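PDB 2W9M: polymerase X from Deinococcus radiodurans, which probably extends DNA chains by adding deoxyribonucleotides as a magnesium-dependent family X polymerase, and carries a zinc-binding histidinol-phosphatase-type domain as well. Local coordinates for residues Asp207-Arg212 and Ile235-Ala240; Arg243-Leu248 and Phe268-Gly273; Gln260-Ala265 and Leu294-Arg299; Leu282-Pro285 and Val289-His292. All coordinates share one frame; numbering follows the deposited sequence.

Interaction 1: Asp207-Arg212 and Ile235-Ala240; sequences DDVLAR and IACAPA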
loop_
_atom_site.group_PDB
_atom_site.type_symbol
_atom_site.label_atom_id
_atom_site.label_comp_id
_atom_site.label_asym_id
_atom_site.label_seq_id
_atom_site.Cartn_x
_atom_site.Cartn_y
_atom_site.Cartn_z
ATOM N N ASP A 207 -12.799 -28.302 19.004
ATOM C CA ASP A 207 -12.356 -29.586 18.470
ATOM C C ASP A 207 -12.582 -29.641 16.961
ATOM O O ASP A 207 -11.788 -30.226 16.226
ATOM C CB ASP A 207 -13.098 -30.733 19.156
ATOM C CG ASP A 207 -12.864 -30.763 20.651
ATOM O OD1 ASP A 207 -11.694 -30.911 21.067
ATOM O OD2 ASP A 207 -13.852 -30.643 21.410
ATOM N N ASP A 208 -13.676 -29.038 16.507
ATOM C CA ASP A 208 -13.958 -28.930 15.082
ATOM C C ASP A 208 -12.812 -28.202 14.388
ATOM O O ASP A 208 -12.337 -28.629 13.335
ATOM C CB ASP A 208 -15.270 -28.175 14.853
ATOM C CG ASP A 208 -16.477 -28.919 15.396
ATOM O OD1 ASP A 208 -16.501 -30.165 15.288
ATOM O OD2 ASP A 208 -17.403 -28.259 15.923
ATOM N N VAL A 209 -12.374 -27.101 14.995
ATOM C CA VAL A 209 -11.283 -26.293 14.467
ATOM C C VAL A 209 -9.951 -27.020 14.600
ATOM O O VAL A 209 -9.104 -26.962 13.709
ATOM C CB VAL A 209 -11.181 -24.949 15.219
ATOM C CG1 VAL A 209 -9.942 -24.182 14.778
ATOM C CG2 VAL A 209 -12.441 -24.122 15.005
ATOM N N LEU A 210 -9.777 -27.708 15.722
ATOM C CA LEU A 210 -8.529 -28.395 16.021
ATOM C C LEU A 210 -8.318 -29.597 15.096
ATOM O O LEU A 210 -7.197 -30.084 14.941
ATOM C CB LEU A 210 -8.527 -28.840 17.485
ATOM C CG LEU A 210 -7.305 -28.472 18.323
ATOM C CD1 LEU A 210 -6.722 -27.161 17.852
ATOM C CD2 LEU A 210 -7.686 -28.389 19.792
ATOM N N ALA A 211 -9.401 -30.061 14.479
ATOM C CA ALA A 211 -9.350 -31.212 13.582
ATOM C C ALA A 211 -8.902 -30.833 12.170
ATOM O O ALA A 211 -8.409 -31.681 11.422
ATOM C CB ALA A 211 -10.705 -31.903 13.535
ATOM N N ARG A 212 -9.082 -29.566 11.804
ATOM C CA ARG A 212 -8.681 -29.088 10.482
ATOM C C ARG A 212 -7.402 -28.267 10.585
ATOM O O ARG A 212 -6.660 -28.125 9.612
ATOM C CB ARG A 212 -9.807 -28.268 9.846
ATOM C CG ARG A 212 -11.146 -28.541 10.490
ATOM C CD ARG A 212 -12.288 -28.670 9.497
ATOM N NE ARG A 212 -13.445 -29.261 10.165
ATOM C CZ ARG A 212 -14.582 -29.586 9.561
ATOM N NH1 ARG A 212 -14.731 -29.377 8.261
ATOM N NH2 ARG A 212 -15.574 -30.124 10.262
ATOM N N ILE A 235 -8.641 -17.701 16.327
ATOM C CA ILE A 235 -9.896 -18.216 15.817
ATOM C C ILE A 235 -10.853 -18.371 16.982
ATOM O O ILE A 235 -10.551 -19.054 17.957
ATOM C CB ILE A 235 -9.698 -19.562 15.087
ATOM C CG1 ILE A 235 -8.797 -19.361 13.862
ATOM C CG2 ILE A 235 -11.038 -20.163 14.684
ATOM C CD1 ILE A 235 -8.540 -20.619 13.067
ATOM N N ALA A 236 -11.991 -17.694 16.895
ATOM C CA ALA A 236 -13.006 -17.778 17.932
ATOM C C ALA A 236 -14.222 -18.484 17.366
ATOM O O ALA A 236 -14.663 -18.177 16.259
ATOM C CB ALA A 236 -13.376 -16.393 18.435
ATOM N N CYS A 237 -14.761 -19.433 18.122
ATOM C CA CYS A 237 -15.915 -20.195 17.668
ATOM C C CYS A 237 -17.105 -20.080 18.620
ATOM O O CYS A 237 -16.970 -19.601 19.745
ATOM C CB CYS A 237 -15.535 -21.657 17.441
ATOM S SG CYS A 237 -14.248 -22.264 18.556
ATOM N N ALA A 238 -18.268 -20.523 18.150
ATOM C CA ALA A 238 -19.512 -20.415 18.901
ATOM C C ALA A 238 -20.559 -21.346 18.301
ATOM O O ALA A 238 -20.448 -21.738 17.138
ATOM C CB ALA A 238 -20.012 -18.979 18.879
ATOM N N PRO A 239 -21.571 -21.717 19.096
ATOM C CA PRO A 239 -22.710 -22.475 18.571
ATOM C C PRO A 239 -23.454 -21.634 17.547
ATOM O O PRO A 239 -23.409 -20.410 17.633
ATOM C CB PRO A 239 -23.593 -22.681 19.803
ATOM C CG PRO A 239 -22.679 -22.520 20.970
ATOM C CD PRO A 239 -21.666 -21.507 20.550
ATOM N N ALA A 240 -24.129 -22.276 16.599
ATOM C CA ALA A 240 -24.833 -21.554 15.545
ATOM C C ALA A 240 -25.734 -20.448 16.092
ATOM O O ALA A 240 -25.921 -19.419 15.448
ATOM C CB ALA A 240 -25.633 -22.519 14.688
#
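Val209 and Ile235 meet because each sends one methyl branch out opposite its own backbone N: CG1 of Val209 (chi1 173°) and CG2 of Ile235. The two side chains cross obliquely, and Val209 CG1 lies 4.2 Å from Ile235 CG2, with CD1 of the same isoleucine equally near, so this methyl rests between two branches of its partner. The other branch of the valine, set beside its backbone N, turns along the strand, where CG2 comes within 4.4 Å of Cys237 SG. One valine of helix 206-212 thus spans two positions, Ile235 and Cys237, on the same face of strand 231-238, while Ala236 between them points to the other side and touches Leu246 of helix 243-249. Leu224 and Val202, from the strands flanking 231-238, also pack on Val209, placing it over the middle of the sheet. At the helix start, Asp208 OD2 accepts a hydrogen bond from Thr205 N. A mercury ion, about 3 Å from the side chain of Cys237, marks that thiol as one the heavy metal could reach. With no hydrogen bond between the segments and no close methyl contacts, the helix is held on the sheet here by apolar contact that is buried but not tight.

Interaction 2: Arg243-Leu248 and Phe268-Gly273; sequences RGALDL and FTLTAG
Ala245 and Leu270 make the close part of this contact: CB of the alanine lies 3.5 Å from CD2 of the leucine. The same methyl sits 3.6 Å from Thr271 O, so the short side chain faces both a leucine branch and a backbone carbonyl, and helix 243-249 comes close to the strand. Both residues are buried. Val259 and Ala263 of helix 253-264 close over Leu270, and Leu248, one turn on from Ala245, faces the same interior and packs on Val290 and Phe291.

Just past the strand the backbones come closest, with the CA atoms of Leu246 and Ala272 4.7 Å apart, yet the side chains meet there through a single pair of methyls on the partly exposed edge. Leu246 holds CG anti to its backbone N (chi1 -178°), and from there CD1 reaches CB of Ala272 at 3.9 Å. Thr271 turns its side chain away from the helix to the exposed side, where OG1 makes a weak hydrogen bond to Leu270 O.

Elsewhere on the helix, Arg243 NH1 forms a salt bridge with Asp247 OD2 at 3.6 Å, the carboxylate oxygen lying at the edge of the guanidinium and in its plane. A hydrogen bond between Asp247 OD1 and Thr201 OG1 of strand 194-203 ties this flank to the mixed sheet, and one from Arg243 NH2 to Ser181 O ties it to a loop beside that sheet. A helix packed on the first strand of a small antiparallel three-stranded sheet, next to the mixed sheet that probably corresponds to the palm, is consistent with the thumb region of family X polymerases.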
loop_
_atom_site.group_PDB
_atom_site.type_symbol
_atom_site.label_atom_id
_atom_site.label_comp_id
_atom_site.label_asym_id
_atom_site.label_seq_id
_atom_site.Cartn_x
_atom_site.Cartn_y
_atom_site.Cartn_z
ATOM N N ARG A 243 -23.479 -17.352 17.202
ATOM C CA ARG A 243 -22.570 -16.792 16.205
ATOM C C ARG A 243 -22.732 -15.283 16.039
ATOM O O ARG A 243 -21.744 -14.553 16.009
ATOM C CB ARG A 243 -22.725 -17.498 14.854
ATOM C CG ARG A 243 -22.052 -16.755 13.702
ATOM C CD ARG A 243 -20.540 -16.652 13.895
ATOM N NE ARG A 243 -19.867 -17.773 13.261
ATOM C CZ ARG A 243 -19.305 -17.723 12.058
ATOM N NH1 ARG A 243 -19.311 -16.596 11.353
ATOM N NH2 ARG A 243 -18.734 -18.802 11.559
ATOM N N GLY A 244 -23.973 -14.818 15.940
ATOM C CA GLY A 244 -24.240 -13.400 15.768
ATOM C C GLY A 244 -23.600 -12.529 16.832
ATOM O O GLY A 244 -23.100 -11.448 16.530
ATOM N N ALA A 245 -23.616 -13.000 18.079
ATOM C CA ALA A 245 -23.055 -12.251 19.203
ATOM C C ALA A 245 -21.535 -12.321 19.194
ATOM O O ALA A 245 -20.855 -11.337 19.485
ATOM C CB ALA A 245 -23.594 -12.778 20.525
ATOM N N LEU A 246 -21.012 -13.500 18.873
ATOM C CA LEU A 246 -19.577 -13.695 18.729
ATOM C C LEU A 246 -19.023 -12.738 17.676
ATOM O O LEU A 246 -17.956 -12.156 17.854
ATOM C CB LEU A 246 -19.280 -15.141 18.330
ATOM C CG LEU A 246 -17.807 -15.524 18.173
ATOM C CD1 LEU A 246 -17.147 -15.634 19.537
ATOM C CD2 LEU A 246 -17.670 -16.829 17.406
ATOM N N ASP A 247 -19.760 -12.570 16.583
ATOM C CA ASP A 247 -19.324 -11.710 15.491
ATOM C C ASP A 247 -19.261 -10.246 15.907
ATOM O O ASP A 247 -18.358 -9.519 15.500
ATOM C CB ASP A 247 -20.222 -11.888 14.269
ATOM C CG ASP A 247 -20.022 -13.237 13.594
ATOM O OD1 ASP A 247 -19.165 -14.016 14.067
ATOM O OD2 ASP A 247 -20.715 -13.522 12.591
ATOM N N LEU A 248 -20.216 -9.815 16.724
ATOM C CA LEU A 248 -20.209 -8.446 17.227
ATOM C C LEU A 248 -19.034 -8.223 18.173
ATOM O O LEU A 248 -18.297 -7.247 18.040
ATOM C CB LEU A 248 -21.521 -8.117 17.941
ATOM C CG LEU A 248 -22.725 -7.778 17.062
ATOM C CD1 LEU A 248 -23.902 -7.384 17.931
ATOM C CD2 LEU A 248 -22.387 -6.652 16.104
ATOM N N PHE A 268 -29.913 -6.546 29.199
ATOM C CA PHE A 268 -29.336 -7.739 28.592
ATOM C C PHE A 268 -27.902 -7.939 29.053
ATOM O O PHE A 268 -27.262 -7.009 29.537
ATOM C CB PHE A 268 -29.350 -7.634 27.065
ATOM C CG PHE A 268 -30.705 -7.371 26.485
ATOM C CD1 PHE A 268 -31.150 -6.073 26.298
ATOM C CD2 PHE A 268 -31.529 -8.419 26.110
ATOM C CE1 PHE A 268 -32.396 -5.822 25.756
ATOM C CE2 PHE A 268 -32.775 -8.176 25.570
ATOM C CZ PHE A 268 -33.209 -6.873 25.392
ATOM N N THR A 269 -27.407 -9.162 28.903
ATOM C CA THR A 269 -25.988 -9.441 29.069
ATOM C C THR A 269 -25.448 -10.038 27.772
ATOM O O THR A 269 -25.856 -11.129 27.369
ATOM C CB THR A 269 -25.723 -10.398 30.249
ATOM O OG1 THR A 269 -25.986 -9.718 31.483
ATOM C CG2 THR A 269 -24.277 -10.873 30.243
ATOM N N LEU A 270 -24.546 -9.315 27.110
ATOM C CA LEU A 270 -23.985 -9.774 25.840
ATOM C C LEU A 270 -22.654 -10.480 26.067
ATOM O O LEU A 270 -21.733 -9.915 26.651
ATOM C CB LEU A 270 -23.802 -8.607 24.865
ATOM C CG LEU A 270 -24.181 -8.864 23.401
ATOM C CD1 LEU A 270 -23.429 -7.927 22.463
ATOM C CD2 LEU A 270 -23.928 -10.305 23.015
ATOM N N THR A 271 -22.565 -11.719 25.601
ATOM C CA THR A 271 -21.372 -12.535 25.788
ATOM C C THR A 271 -21.134 -13.380 24.539
ATOM O O THR A 271 -22.042 -13.566 23.730
ATOM C CB THR A 271 -21.524 -13.443 27.030
ATOM O OG1 THR A 271 -21.396 -12.650 28.216
ATOM C CG2 THR A 271 -20.472 -14.542 27.051
ATOM N N ALA A 272 -19.909 -13.873 24.372
ATOM C CA ALA A 272 -19.588 -14.767 23.263
ATOM C C ALA A 272 -20.488 -15.994 23.302
ATOM O O ALA A 272 -20.685 -16.666 22.292
ATOM C CB ALA A 272 -18.128 -15.177 23.321
ATOM N N GLY A 273 -21.032 -16.274 24.481
ATOM C CA GLY A 273 -21.946 -17.384 24.666
ATOM C C GLY A 273 -23.354 -17.066 24.203
ATOM O O GLY A 273 -24.199 -17.955 24.101
#

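Interaction 3: Gln260-Ala265 and Leu294-Arg299; sequences QAAAQA and LDLPFR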
loop_
_atom_site.group_PDB
_atom_site.type_symbol
_atom_site.label_atom_id
_atom_site.label_comp_id
_atom_site.label_asym_id
_atom_site.label_seq_id
_atom_site.Cartn_x
_atom_site.Cartn_y
_atom_site.Cartn_z
ATOM N N GLN A 260 -21.628 -3.856 24.366
ATOM C CA GLN A 260 -21.906 -4.468 25.658
ATOM C C GLN A 260 -22.514 -3.444 26.608
ATOM O O GLN A 260 -23.492 -3.727 27.300
ATOM C CB GLN A 260 -20.634 -5.068 26.253
ATOM C CG GLN A 260 -20.356 -6.480 25.794
ATOM C CD GLN A 260 -18.986 -6.962 26.211
ATOM O OE1 GLN A 260 -18.020 -6.200 26.204
ATOM N NE2 GLN A 260 -18.892 -8.238 26.572
ATOM N N ALA A 261 -21.927 -2.250 26.632
ATOM C CA ALA A 261 -22.463 -1.137 27.405
ATOM C C ALA A 261 -23.917 -0.895 27.026
ATOM O O ALA A 261 -24.772 -0.694 27.887
ATOM C CB ALA A 261 -21.641 0.118 27.162
ATOM N N ALA A 262 -24.184 -0.921 25.724
ATOM C CA ALA A 262 -25.521 -0.708 25.195
ATOM C C ALA A 262 -26.471 -1.814 25.633
ATOM O O ALA A 262 -27.642 -1.560 25.902
ATOM C CB ALA A 262 -25.476 -0.622 23.681
ATOM N N ALA A 263 -25.960 -3.038 25.705
ATOM C CA ALA A 263 -26.775 -4.185 26.084
ATOM C C ALA A 263 -27.144 -4.133 27.563
ATOM O O ALA A 263 -28.315 -4.270 27.919
ATOM C CB ALA A 263 -26.057 -5.483 25.753
ATOM N N GLN A 264 -26.144 -3.933 28.417
ATOM C CA GLN A 264 -26.364 -3.846 29.857
ATOM C C GLN A 264 -27.310 -2.706 30.230
ATOM O O GLN A 264 -28.114 -2.832 31.152
ATOM C CB GLN A 264 -25.032 -3.683 30.590
ATOM C CG GLN A 264 -24.340 -4.988 30.905
ATOM C CD GLN A 264 -22.831 -4.849 30.915
ATOM O OE1 GLN A 264 -22.279 -3.948 30.284
ATOM N NE2 GLN A 264 -22.155 -5.744 31.625
ATOM N N ALA A 265 -27.208 -1.597 29.507
ATOM C CA ALA A 265 -28.050 -0.436 29.759
ATOM C C ALA A 265 -29.516 -0.749 29.483
ATOM O O ALA A 265 -30.393 0.063 29.764
ATOM C CB ALA A 265 -27.594 0.744 28.912
ATOM N N LEU A 294 -31.892 -5.305 20.680
ATOM C CA LEU A 294 -31.536 -4.175 21.525
ATOM C C LEU A 294 -32.194 -2.905 21.002
ATOM O O LEU A 294 -31.912 -1.810 21.487
ATOM C CB LEU A 294 -30.014 -3.995 21.579
ATOM C CG LEU A 294 -29.155 -5.215 21.932
ATOM C CD1 LEU A 294 -27.697 -4.818 22.112
ATOM C CD2 LEU A 294 -29.668 -5.919 23.183
ATOM N N ASP A 295 -33.074 -3.063 20.014
ATOM C CA ASP A 295 -33.705 -1.926 19.341
ATOM C C ASP A 295 -32.680 -0.882 18.900
ATOM O O ASP A 295 -32.842 0.313 19.152
ATOM C CB ASP A 295 -34.785 -1.287 20.219
ATOM C CG ASP A 295 -36.167 -1.861 19.953
ATOM O OD1 ASP A 295 -36.341 -2.538 18.915
ATOM O OD2 ASP A 295 -37.080 -1.630 20.776
ATOM N N LEU A 296 -31.629 -1.352 18.238
ATOM C CA LEU A 296 -30.564 -0.491 17.743
ATOM C C LEU A 296 -30.495 -0.540 16.224
ATOM O O LEU A 296 -30.813 -1.564 15.614
ATOM C CB LEU A 296 -29.218 -0.924 18.330
ATOM C CG LEU A 296 -28.694 -0.168 19.552
ATOM C CD1 LEU A 296 -29.821 0.482 20.334
ATOM C CD2 LEU A 296 -27.861 -1.090 20.440
ATOM N N PRO A 297 -30.094 0.578 15.604
ATOM C CA PRO A 297 -29.842 0.624 14.158
ATOM C C PRO A 297 -28.596 -0.182 13.815
ATOM O O PRO A 297 -27.600 -0.096 14.532
ATOM C CB PRO A 297 -29.581 2.111 13.905
ATOM C CG PRO A 297 -29.125 2.636 15.245
ATOM C CD PRO A 297 -30.007 1.916 16.211
ATOM N N PHE A 298 -28.650 -0.960 12.738
ATOM C CA PHE A 298 -27.502 -1.765 12.342
ATOM C C PHE A 298 -26.325 -0.866 12.007
ATOM O O PHE A 298 -26.466 0.092 11.247
ATOM C CB PHE A 298 -27.838 -2.652 11.142
ATOM C CG PHE A 298 -26.761 -3.643 10.805
ATOM C CD1 PHE A 298 -26.795 -4.927 11.322
ATOM C CD2 PHE A 298 -25.713 -3.291 9.975
ATOM C CE1 PHE A 298 -25.803 -5.845 11.017
ATOM C CE2 PHE A 298 -24.718 -4.205 9.663
ATOM C CZ PHE A 298 -24.763 -5.482 10.187
ATOM N N ARG A 299 -25.170 -1.178 12.586
ATOM C CA ARG A 299 -23.954 -0.398 12.371
ATOM C C ARG A 299 -22.933 -1.221 11.590
ATOM O O ARG A 299 -22.331 -2.153 12.131
ATOM C CB ARG A 299 -23.371 0.058 13.711
ATOM C CG ARG A 299 -22.116 0.909 13.619
ATOM C CD ARG A 299 -21.759 1.487 14.986
ATOM N NE ARG A 299 -20.521 2.262 14.968
ATOM C CZ ARG A 299 -19.998 2.863 16.036
ATOM N NH1 ARG A 299 -20.606 2.778 17.210
ATOM N NH2 ARG A 299 -18.867 3.547 15.933
#
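A Schellman motif ends helix 287-293, and the chain leaving it lies against helix 253-264 within the polymerase beta-type thumb. Asp295, with positive phi, is the C-prime residue: Leu296 N bonds back to Phe291 O and Asp295 N to His292 O. The turn brings Leu294 and Leu296 to face two successive alanines. Leu294 is buried, and its CD1 lies 4.0 Å from Ala263 CB and almost as near to CA of that residue, so the methyl covers the root of the alanine as well as its tip. CG of Leu294 stands opposite its carbonyl carbon (chi1 -52°), and the extended branch that follows carries CD1 to the helix. Beside this pair, Leu296 CD2 comes to 4.1 Å from Ala262 CB, nearer the partly exposed side. The alanines have no more than a methyl to offer, which lets the loop come in to 6.6 Å between CA of Ala263 and CA of Leu294. No hydrogen bond joins the segments. Around them, Phe268, just ahead of strand 269-271, packs on Leu294, and Phe291 of helix 287-293 backs Leu296. Farther along, Arg299 returns to Phe255 and Gln258 of helix 253-264 and forms a salt bridge with Asp309.

Interaction 4: Leu282-Pro285 and Val289-His292; sequences LPTP and VVFH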
loop_
_atom_site.group_PDB
_atom_site.type_symbol
_atom_site.label_atom_id
_atom_site.label_comp_id
_atom_site.label_asym_id
_atom_site.label_seq_id
_atom_site.Cartn_x
_atom_site.Cartn_y
_atom_site.Cartn_z
ATOM N N LEU A 282 -31.974 -15.372 24.351
ATOM C CA LEU A 282 -32.465 -15.086 23.007
ATOM C C LEU A 282 -31.534 -15.652 21.932
ATOM O O LEU A 282 -30.324 -15.440 21.979
ATOM C CB LEU A 282 -32.636 -13.578 22.818
ATOM C CG LEU A 282 -33.283 -12.840 23.991
ATOM C CD1 LEU A 282 -33.285 -11.341 23.752
ATOM C CD2 LEU A 282 -34.695 -13.350 24.230
ATOM N N PRO A 283 -32.102 -16.382 20.960
ATOM C CA PRO A 283 -31.320 -16.923 19.846
ATOM C C PRO A 283 -30.671 -15.797 19.053
ATOM O O PRO A 283 -31.341 -14.828 18.692
ATOM C CB PRO A 283 -32.376 -17.630 18.991
ATOM C CG PRO A 283 -33.500 -17.916 19.931
ATOM C CD PRO A 283 -33.523 -16.758 20.873
ATOM N N THR A 284 -29.376 -15.930 18.787
ATOM C CA THR A 284 -28.623 -14.891 18.101
ATOM C C THR A 284 -27.787 -15.484 16.964
ATOM O O THR A 284 -26.575 -15.661 17.096
ATOM C CB THR A 284 -27.720 -14.132 19.095
ATOM O OG1 THR A 284 -28.522 -13.258 19.898
ATOM C CG2 THR A 284 -26.693 -13.308 18.360
ATOM N N PRO A 285 -28.441 -15.809 15.838
ATOM C CA PRO A 285 -27.768 -16.447 14.700
ATOM C C PRO A 285 -26.965 -15.455 13.860
ATOM O O PRO A 285 -25.965 -15.842 13.254
ATOM C CB PRO A 285 -28.934 -17.001 13.864
ATOM C CG PRO A 285 -30.175 -16.844 14.725
ATOM C CD PRO A 285 -29.891 -15.691 15.623
ATOM N N VAL A 289 -29.701 -9.745 14.133
ATOM C CA VAL A 289 -30.661 -10.159 15.151
ATOM C C VAL A 289 -30.371 -9.501 16.503
ATOM O O VAL A 289 -31.292 -9.097 17.214
ATOM C CB VAL A 289 -30.687 -11.691 15.307
ATOM C CG1 VAL A 289 -31.737 -12.101 16.315
ATOM C CG2 VAL A 289 -30.949 -12.358 13.965
ATOM N N VAL A 290 -29.091 -9.390 16.854
ATOM C CA VAL A 290 -28.694 -8.744 18.103
ATOM C C VAL A 290 -29.105 -7.278 18.121
ATOM O O VAL A 290 -29.612 -6.779 19.124
ATOM C CB VAL A 290 -27.177 -8.824 18.337
ATOM C CG1 VAL A 290 -26.803 -8.154 19.645
ATOM C CG2 VAL A 290 -26.727 -10.257 18.342
ATOM N N PHE A 291 -28.876 -6.587 17.011
ATOM C CA PHE A 291 -29.270 -5.187 16.900
ATOM C C PHE A 291 -30.782 -5.033 17.060
ATOM O O PHE A 291 -31.246 -4.141 17.768
ATOM C CB PHE A 291 -28.813 -4.590 15.566
ATOM C CG PHE A 291 -27.354 -4.225 15.525
ATOM C CD1 PHE A 291 -26.451 -4.989 14.800
ATOM C CD2 PHE A 291 -26.888 -3.111 16.203
ATOM C CE1 PHE A 291 -25.109 -4.651 14.754
ATOM C CE2 PHE A 291 -25.543 -2.768 16.164
ATOM C CZ PHE A 291 -24.654 -3.539 15.437
ATOM N N HIS A 292 -31.546 -5.903 16.404
ATOM C CA HIS A 292 -33.003 -5.878 16.526
ATOM C C HIS A 292 -33.441 -6.059 17.973
ATOM O O HIS A 292 -34.350 -5.379 18.444
ATOM C CB HIS A 292 -33.650 -6.956 15.655
ATOM C CG HIS A 292 -33.922 -6.518 14.250
ATOM N ND1 HIS A 292 -33.218 -7.003 13.169
ATOM C CD2 HIS A 292 -34.824 -5.639 13.751
ATOM C CE1 HIS A 292 -33.676 -6.443 12.062
ATOM N NE2 HIS A 292 -34.650 -5.612 12.388
#
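Pro285 and Val289 make the apolar contact at the exposed edge of this junction. The two side chains cross at about a right angle, with the proline ring presenting CD to the valine, 3.9 Å from its CG2 and 4.1 Å from its CG1. Both methyls therefore straddle the same ring carbon. Val289 keeps CG1 anti to its backbone N (chi1 -177°) and CG2 beside that N, an orientation that turns the fork toward the proline.

A second kind of approach sets a methyl against a backbone oxygen: Val289 CG1 lies 3.6 Å from Pro283 O. This is van der Waals contact, and no hydrogen bond spans the two segments.

The third group is interior. Thr284 and Val290, both buried, meet at a slant, though the detailed spacing of this pair is doubtful in the model. Backbone hydrogen bonds link Thr284 to Glu241 and Gly244, so the loop is fastened to the start of helix 243-249 while its threonine side chain lies next to Val290. The exposed Pro283 and Pro285 both touch Glu241.

Here the chain leaves the last strand of the three-stranded antiparallel sheet, 280-282, and folds a proline-flanked connection back on the first turn of helix 287-293, a strand-to-helix connection within the polymerase beta-type thumb.

Interactions 2, 3 and 4 make one compact cluster, with centres 9 to 11 Å apart. Phe268 N bonds probably to Ala263 O (3.1 Å), joining interactions 2 and 3, and Gly244 N probably to Thr284 O (3.0 Å), joining interactions 2 and 4. Along the chain, interaction 4 is nested inside the loop that interaction 3 closes, and Phe291 touches Phe298 between them. Interaction 1 lies beyond strand 231-238, on the far face of the mixed sheet from helix 243-249, its centre 16 Å from that of interaction 2; Leu246 CD2 meets Ala238 CB at 3.5 Å, so this leucine bridges sheet and thumb. All four lie away from the zinc sites, in the polymerase part of the chain.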